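Long-range contact in DNA mismatch repair protein MutL (Aquifex aeolicus, PDB 6LZI), which probably acts in DNA mismatch repair as an endonuclease, its N-terminal ATPase domain binding ADP and magnesium in a Bergerat fold: residues L23-V37 and R45-H57. Numbering follows the deposited sequence.
With MG (magnesium ion), chain B; ADP (adenosine-5'-diphosphate), chain H.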
# COMPACT_ATOMS: atom_id res chain seq x y z
N LEU A 23 1.35 -2.83 -7.27
CA LEU A 23 -0.05 -2.81 -7.71
C LEU A 23 -0.85 -1.71 -7.01
O LEU A 23 -1.63 -1.01 -7.65
CB LEU A 23 -0.72 -4.19 -7.50
CG LEU A 23 0.04 -5.20 -8.37
CD1 LEU A 23 -0.60 -6.62 -8.05
CD2 LEU A 23 0.13 -4.97 -9.84
N VAL A 24 -0.69 -1.55 -5.69
CA VAL A 24 -1.52 -0.56 -5.00
C VAL A 24 -1.09 0.82 -5.44
O VAL A 24 -1.91 1.72 -5.59
CB VAL A 24 -1.34 -0.77 -3.48
CG1 VAL A 24 -1.88 0.39 -2.71
CG2 VAL A 24 -1.99 -2.15 -3.02
N GLU A 25 0.20 1.00 -5.70
CA GLU A 25 0.62 2.30 -6.25
C GLU A 25 -0.13 2.59 -7.55
O GLU A 25 -0.59 3.73 -7.75
CB GLU A 25 2.15 2.34 -6.46
CG GLU A 25 2.64 3.61 -7.15
CD GLU A 25 4.17 3.67 -7.22
OE1 GLU A 25 4.79 3.75 -8.33
OE2 GLU A 25 4.76 3.68 -6.13
N ASN A 26 -0.32 1.56 -8.41
CA ASN A 26 -0.98 1.75 -9.69
C ASN A 26 -2.45 2.06 -9.47
O ASN A 26 -3.02 2.93 -10.15
CB ASN A 26 -0.82 0.49 -10.55
CG ASN A 26 0.56 0.42 -11.17
OD1 ASN A 26 1.25 1.43 -11.19
ND2 ASN A 26 0.95 -0.71 -11.68
N SER A 27 -3.04 1.44 -8.47
CA SER A 27 -4.45 1.74 -8.19
C SER A 27 -4.62 3.18 -7.79
O SER A 27 -5.60 3.83 -8.17
CB SER A 27 -4.97 0.89 -7.07
OG SER A 27 -4.87 -0.48 -7.52
N LEU A 28 -3.76 3.62 -6.87
CA LEU A 28 -3.88 5.03 -6.39
C LEU A 28 -3.54 6.02 -7.51
O LEU A 28 -4.12 7.13 -7.57
CB LEU A 28 -2.93 5.25 -5.23
CG LEU A 28 -3.23 4.35 -4.03
CD1 LEU A 28 -2.17 4.50 -2.94
CD2 LEU A 28 -4.58 4.80 -3.40
N ASP A 29 -2.54 5.69 -8.34
CA ASP A 29 -2.26 6.48 -9.53
C ASP A 29 -3.50 6.63 -10.41
O ASP A 29 -3.71 7.68 -11.01
CB ASP A 29 -1.13 5.89 -10.37
CG ASP A 29 0.27 5.99 -9.74
OD1 ASP A 29 0.49 6.73 -8.75
OD2 ASP A 29 1.13 5.26 -10.27
N ALA A 30 -4.33 5.58 -10.48
CA ALA A 30 -5.55 5.60 -11.26
C ALA A 30 -6.77 6.11 -10.48
O ALA A 30 -7.91 5.91 -10.94
CB ALA A 30 -5.84 4.21 -11.81
N LYS A 31 -6.53 6.83 -9.39
CA LYS A 31 -7.48 7.52 -8.51
C LYS A 31 -8.58 6.60 -8.04
O LYS A 31 -9.77 6.97 -7.99
CB LYS A 31 -8.06 8.80 -9.13
CG LYS A 31 -8.09 8.98 -10.62
CD LYS A 31 -8.49 10.44 -10.96
CE LYS A 31 -9.42 10.56 -12.16
NZ LYS A 31 -10.73 9.80 -12.06
N ALA A 32 -8.17 5.41 -7.63
CA ALA A 32 -9.13 4.50 -6.98
C ALA A 32 -9.56 5.06 -5.63
O ALA A 32 -8.77 5.69 -4.91
CB ALA A 32 -8.47 3.13 -6.81
N THR A 33 -10.84 4.90 -5.28
CA THR A 33 -11.26 5.21 -3.90
C THR A 33 -11.49 3.95 -3.05
O THR A 33 -11.75 4.05 -1.84
CB THR A 33 -12.54 6.07 -3.90
OG1 THR A 33 -13.56 5.35 -4.56
CG2 THR A 33 -12.29 7.44 -4.64
N LYS A 34 -11.40 2.76 -3.65
CA LYS A 34 -11.51 1.51 -2.93
C LYS A 34 -10.47 0.58 -3.51
O LYS A 34 -10.45 0.39 -4.73
CB LYS A 34 -12.92 0.93 -3.11
CG LYS A 34 -13.91 2.00 -2.68
CD LYS A 34 -15.06 1.44 -1.86
CE LYS A 34 -15.95 2.62 -1.36
NZ LYS A 34 -16.95 2.99 -2.43
N VAL A 35 -9.55 0.14 -2.65
CA VAL A 35 -8.49 -0.79 -3.02
C VAL A 35 -8.63 -2.06 -2.19
O VAL A 35 -8.62 -2.00 -0.95
CB VAL A 35 -7.13 -0.14 -2.78
CG1 VAL A 35 -6.01 -1.18 -3.07
CG2 VAL A 35 -6.96 1.14 -3.66
N GLU A 36 -8.71 -3.19 -2.86
CA GLU A 36 -8.93 -4.44 -2.15
C GLU A 36 -7.73 -5.32 -2.45
O GLU A 36 -7.41 -5.50 -3.64
CB GLU A 36 -10.18 -5.11 -2.68
CG GLU A 36 -10.53 -6.41 -1.99
CD GLU A 36 -11.81 -6.98 -2.59
OE1 GLU A 36 -12.87 -6.34 -2.38
OE2 GLU A 36 -11.73 -7.98 -3.35
N VAL A 37 -7.08 -5.84 -1.40
CA VAL A 37 -5.96 -6.73 -1.56
C VAL A 37 -6.26 -8.09 -0.96
O VAL A 37 -6.76 -8.19 0.17
CB VAL A 37 -4.72 -6.16 -0.85
CG1 VAL A 37 -3.48 -7.05 -1.09
CG2 VAL A 37 -4.45 -4.68 -1.32
N ARG A 45 1.45 -17.70 -3.17
CA ARG A 45 0.55 -18.40 -4.04
C ARG A 45 -0.37 -17.50 -4.86
O ARG A 45 -0.59 -17.77 -6.04
CB ARG A 45 -0.26 -19.44 -3.23
CG ARG A 45 -1.31 -20.10 -4.01
CD ARG A 45 -1.80 -21.38 -3.35
NE ARG A 45 -2.72 -22.06 -4.26
CZ ARG A 45 -2.32 -22.78 -5.31
NH1 ARG A 45 -1.02 -22.94 -5.58
NH2 ARG A 45 -3.23 -23.32 -6.09
N LEU A 46 -0.95 -16.46 -4.25
CA LEU A 46 -1.74 -15.48 -4.98
C LEU A 46 -1.60 -14.14 -4.31
O LEU A 46 -1.76 -14.01 -3.09
CB LEU A 46 -3.22 -15.89 -5.01
CG LEU A 46 -4.10 -14.78 -5.60
CD1 LEU A 46 -4.03 -14.59 -7.08
CD2 LEU A 46 -5.53 -15.05 -5.03
N ILE A 47 -1.41 -13.13 -5.14
CA ILE A 47 -1.60 -11.74 -4.80
C ILE A 47 -2.62 -11.20 -5.77
O ILE A 47 -2.42 -11.29 -7.00
CB ILE A 47 -0.25 -10.97 -5.01
CG1 ILE A 47 0.82 -11.49 -4.02
CG2 ILE A 47 -0.39 -9.49 -4.76
CD1 ILE A 47 2.21 -11.41 -4.62
N ARG A 48 -3.71 -10.61 -5.23
CA ARG A 48 -4.78 -10.02 -6.03
C ARG A 48 -5.03 -8.60 -5.52
O ARG A 48 -5.10 -8.39 -4.30
CB ARG A 48 -6.08 -10.83 -5.92
CG ARG A 48 -7.11 -10.21 -6.78
CD ARG A 48 -8.40 -11.04 -6.83
NE ARG A 48 -8.93 -11.23 -5.48
CZ ARG A 48 -9.73 -10.37 -4.87
NH1 ARG A 48 -10.11 -9.23 -5.48
NH2 ARG A 48 -10.15 -10.65 -3.65
N VAL A 49 -5.08 -7.64 -6.45
CA VAL A 49 -5.39 -6.25 -6.11
C VAL A 49 -6.47 -5.77 -7.04
O VAL A 49 -6.29 -5.76 -8.26
CB VAL A 49 -4.14 -5.35 -6.19
CG1 VAL A 49 -4.45 -3.86 -5.85
CG2 VAL A 49 -3.09 -5.82 -5.22
N LYS A 50 -7.55 -5.31 -6.46
CA LYS A 50 -8.73 -4.89 -7.13
C LYS A 50 -8.90 -3.43 -6.76
O LYS A 50 -8.80 -3.07 -5.58
CB LYS A 50 -9.92 -5.66 -6.66
CG LYS A 50 -11.23 -5.29 -7.46
CD LYS A 50 -12.27 -6.19 -6.80
CE LYS A 50 -13.64 -6.06 -7.48
NZ LYS A 50 -14.14 -4.74 -7.06
N ASP A 51 -9.26 -2.63 -7.75
CA ASP A 51 -9.57 -1.22 -7.53
C ASP A 51 -10.73 -0.77 -8.40
O ASP A 51 -11.12 -1.44 -9.39
CB ASP A 51 -8.30 -0.34 -7.79
CG ASP A 51 -7.93 -0.20 -9.25
OD1 ASP A 51 -8.81 0.19 -10.11
OD2 ASP A 51 -6.74 -0.53 -9.59
N ASN A 52 -11.32 0.38 -8.00
CA ASN A 52 -12.42 1.00 -8.71
C ASN A 52 -11.97 2.31 -9.36
O ASN A 52 -12.75 3.25 -9.44
CB ASN A 52 -13.60 1.25 -7.74
CG ASN A 52 -13.25 2.31 -6.68
OD1 ASN A 52 -12.08 2.69 -6.52
ND2 ASN A 52 -14.28 2.84 -5.98
N GLY A 53 -10.74 2.34 -9.82
CA GLY A 53 -10.21 3.49 -10.53
C GLY A 53 -10.71 3.56 -11.96
O GLY A 53 -11.65 2.88 -12.39
N THR A 54 -10.01 4.36 -12.74
CA THR A 54 -10.50 4.69 -14.06
C THR A 54 -10.37 3.55 -15.05
O THR A 54 -10.89 3.65 -16.16
CB THR A 54 -9.73 5.91 -14.61
OG1 THR A 54 -8.43 5.48 -15.01
CG2 THR A 54 -9.55 6.88 -13.54
N GLY A 55 -9.59 2.50 -14.71
CA GLY A 55 -9.35 1.43 -15.64
C GLY A 55 -8.44 1.82 -16.81
O GLY A 55 -7.80 2.87 -16.85
N ILE A 56 -8.34 0.86 -17.73
CA ILE A 56 -7.39 0.91 -18.84
C ILE A 56 -8.20 0.62 -20.09
O ILE A 56 -9.03 -0.31 -20.09
CB ILE A 56 -6.24 -0.11 -18.67
CG1 ILE A 56 -5.54 0.12 -17.32
CG2 ILE A 56 -5.22 0.00 -19.80
CD1 ILE A 56 -4.89 -1.12 -16.75
N HIS A 57 -8.02 1.46 -21.12
CA HIS A 57 -8.77 1.27 -22.35
C HIS A 57 -8.37 -0.08 -22.92
O HIS A 57 -7.20 -0.47 -22.79
CB HIS A 57 -8.47 2.36 -23.39
CG HIS A 57 -9.39 2.30 -24.57
ND1 HIS A 57 -9.21 1.41 -25.60
CD2 HIS A 57 -10.53 2.97 -24.84
CE1 HIS A 57 -10.18 1.56 -26.48
NE2 HIS A 57 -11.00 2.49 -26.03
MG MG B . 3.22 1.64 -11.63
PB ADP H . 4.07 2.96 -14.28
O1B ADP H . 2.97 2.87 -13.27
O2B ADP H . 3.67 3.83 -15.50
O3B ADP H . 5.36 3.45 -13.67
PA ADP H . 3.41 0.17 -14.50
O1A ADP H . 4.08 -0.98 -15.19
O2A ADP H . 3.23 0.01 -13.03
O3A ADP H . 4.34 1.50 -14.86
O5' ADP H . 1.91 0.38 -15.06
C5' ADP H . 1.95 0.71 -16.45
C4' ADP H . 0.72 1.52 -16.83
O4' ADP H . -0.42 0.70 -16.74
C3' ADP H . 0.41 2.74 -15.99
O3' ADP H . 1.07 3.90 -16.55
C2' ADP H . -1.09 2.89 -16.16
O2' ADP H . -1.23 3.58 -17.45
C1' ADP H . -1.55 1.46 -16.37
N9 ADP H . -2.06 0.86 -15.14
C8 ADP H . -1.46 -0.08 -14.36
N7 ADP H . -2.26 -0.43 -13.32
C5 ADP H . -3.37 0.34 -13.45
C6 ADP H . -4.60 0.46 -12.66
N6 ADP H . -4.75 -0.27 -11.53
N1 ADP H . -5.53 1.35 -13.10
C2 ADP H . -5.30 2.11 -14.25
N3 ADP H . -4.22 2.03 -15.02
C4 ADP H . -3.26 1.15 -14.65
O HOH W 1 3.21 3.29 -10.42
O HOH W 2 3.51 0.14 -10.03
O HOH W 3 5.40 1.72 -11.84
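S27 and D51 join the helix to the hairpin at the adenine end of the Bergerat ATP-binding fold: S27 OG donates to D51 OD2 at 2.8 Å, and that same oxygen takes the adenine amino group, ADP N6. D51 CG sits between its backbone N and carbonyl carbon (chi1 73°), which leaves OD1 to accept from G53 N in an Asx turn. The preceding helix residue, N26, binds magnesium through OD1 at 2.0 Å while N26 ND2 donates to ADP O2A, so a single amide grips metal and phosphate. Along the antiparallel strands 34-37 and 46-51, E36 and K50 pair through two nearly straight backbone bonds. Beyond them R48 clasps one oxygen end-on, NH1 at 3.0 Å and NH2 at 3.1 Å from E36 OE2; the carboxylate stands 85° from the guanidinium plane, and E38 and E136 share the charge. N52 closes the hairpin's open end: its OD1 accepts from T33 N in the carbonyl plane and from K34 N above it, and ND2 reaches T33 OG1 at 3.0 Å. With an alanine here, the T33 and K34 amides would probably lose this acceptor, and the T33 hydroxyl its donor. A Schellman motif with K31 as C-prime residue ends the helix; T54 N donates to A30 O, and A30 CB lies out of the adenine plane, 3.2 Å from ADP N1. On the sheet face turned to the helix, V49 touches V35 and V37 beside it and V24 across, with V49 CG2 lying 3.7 Å from L23 CB.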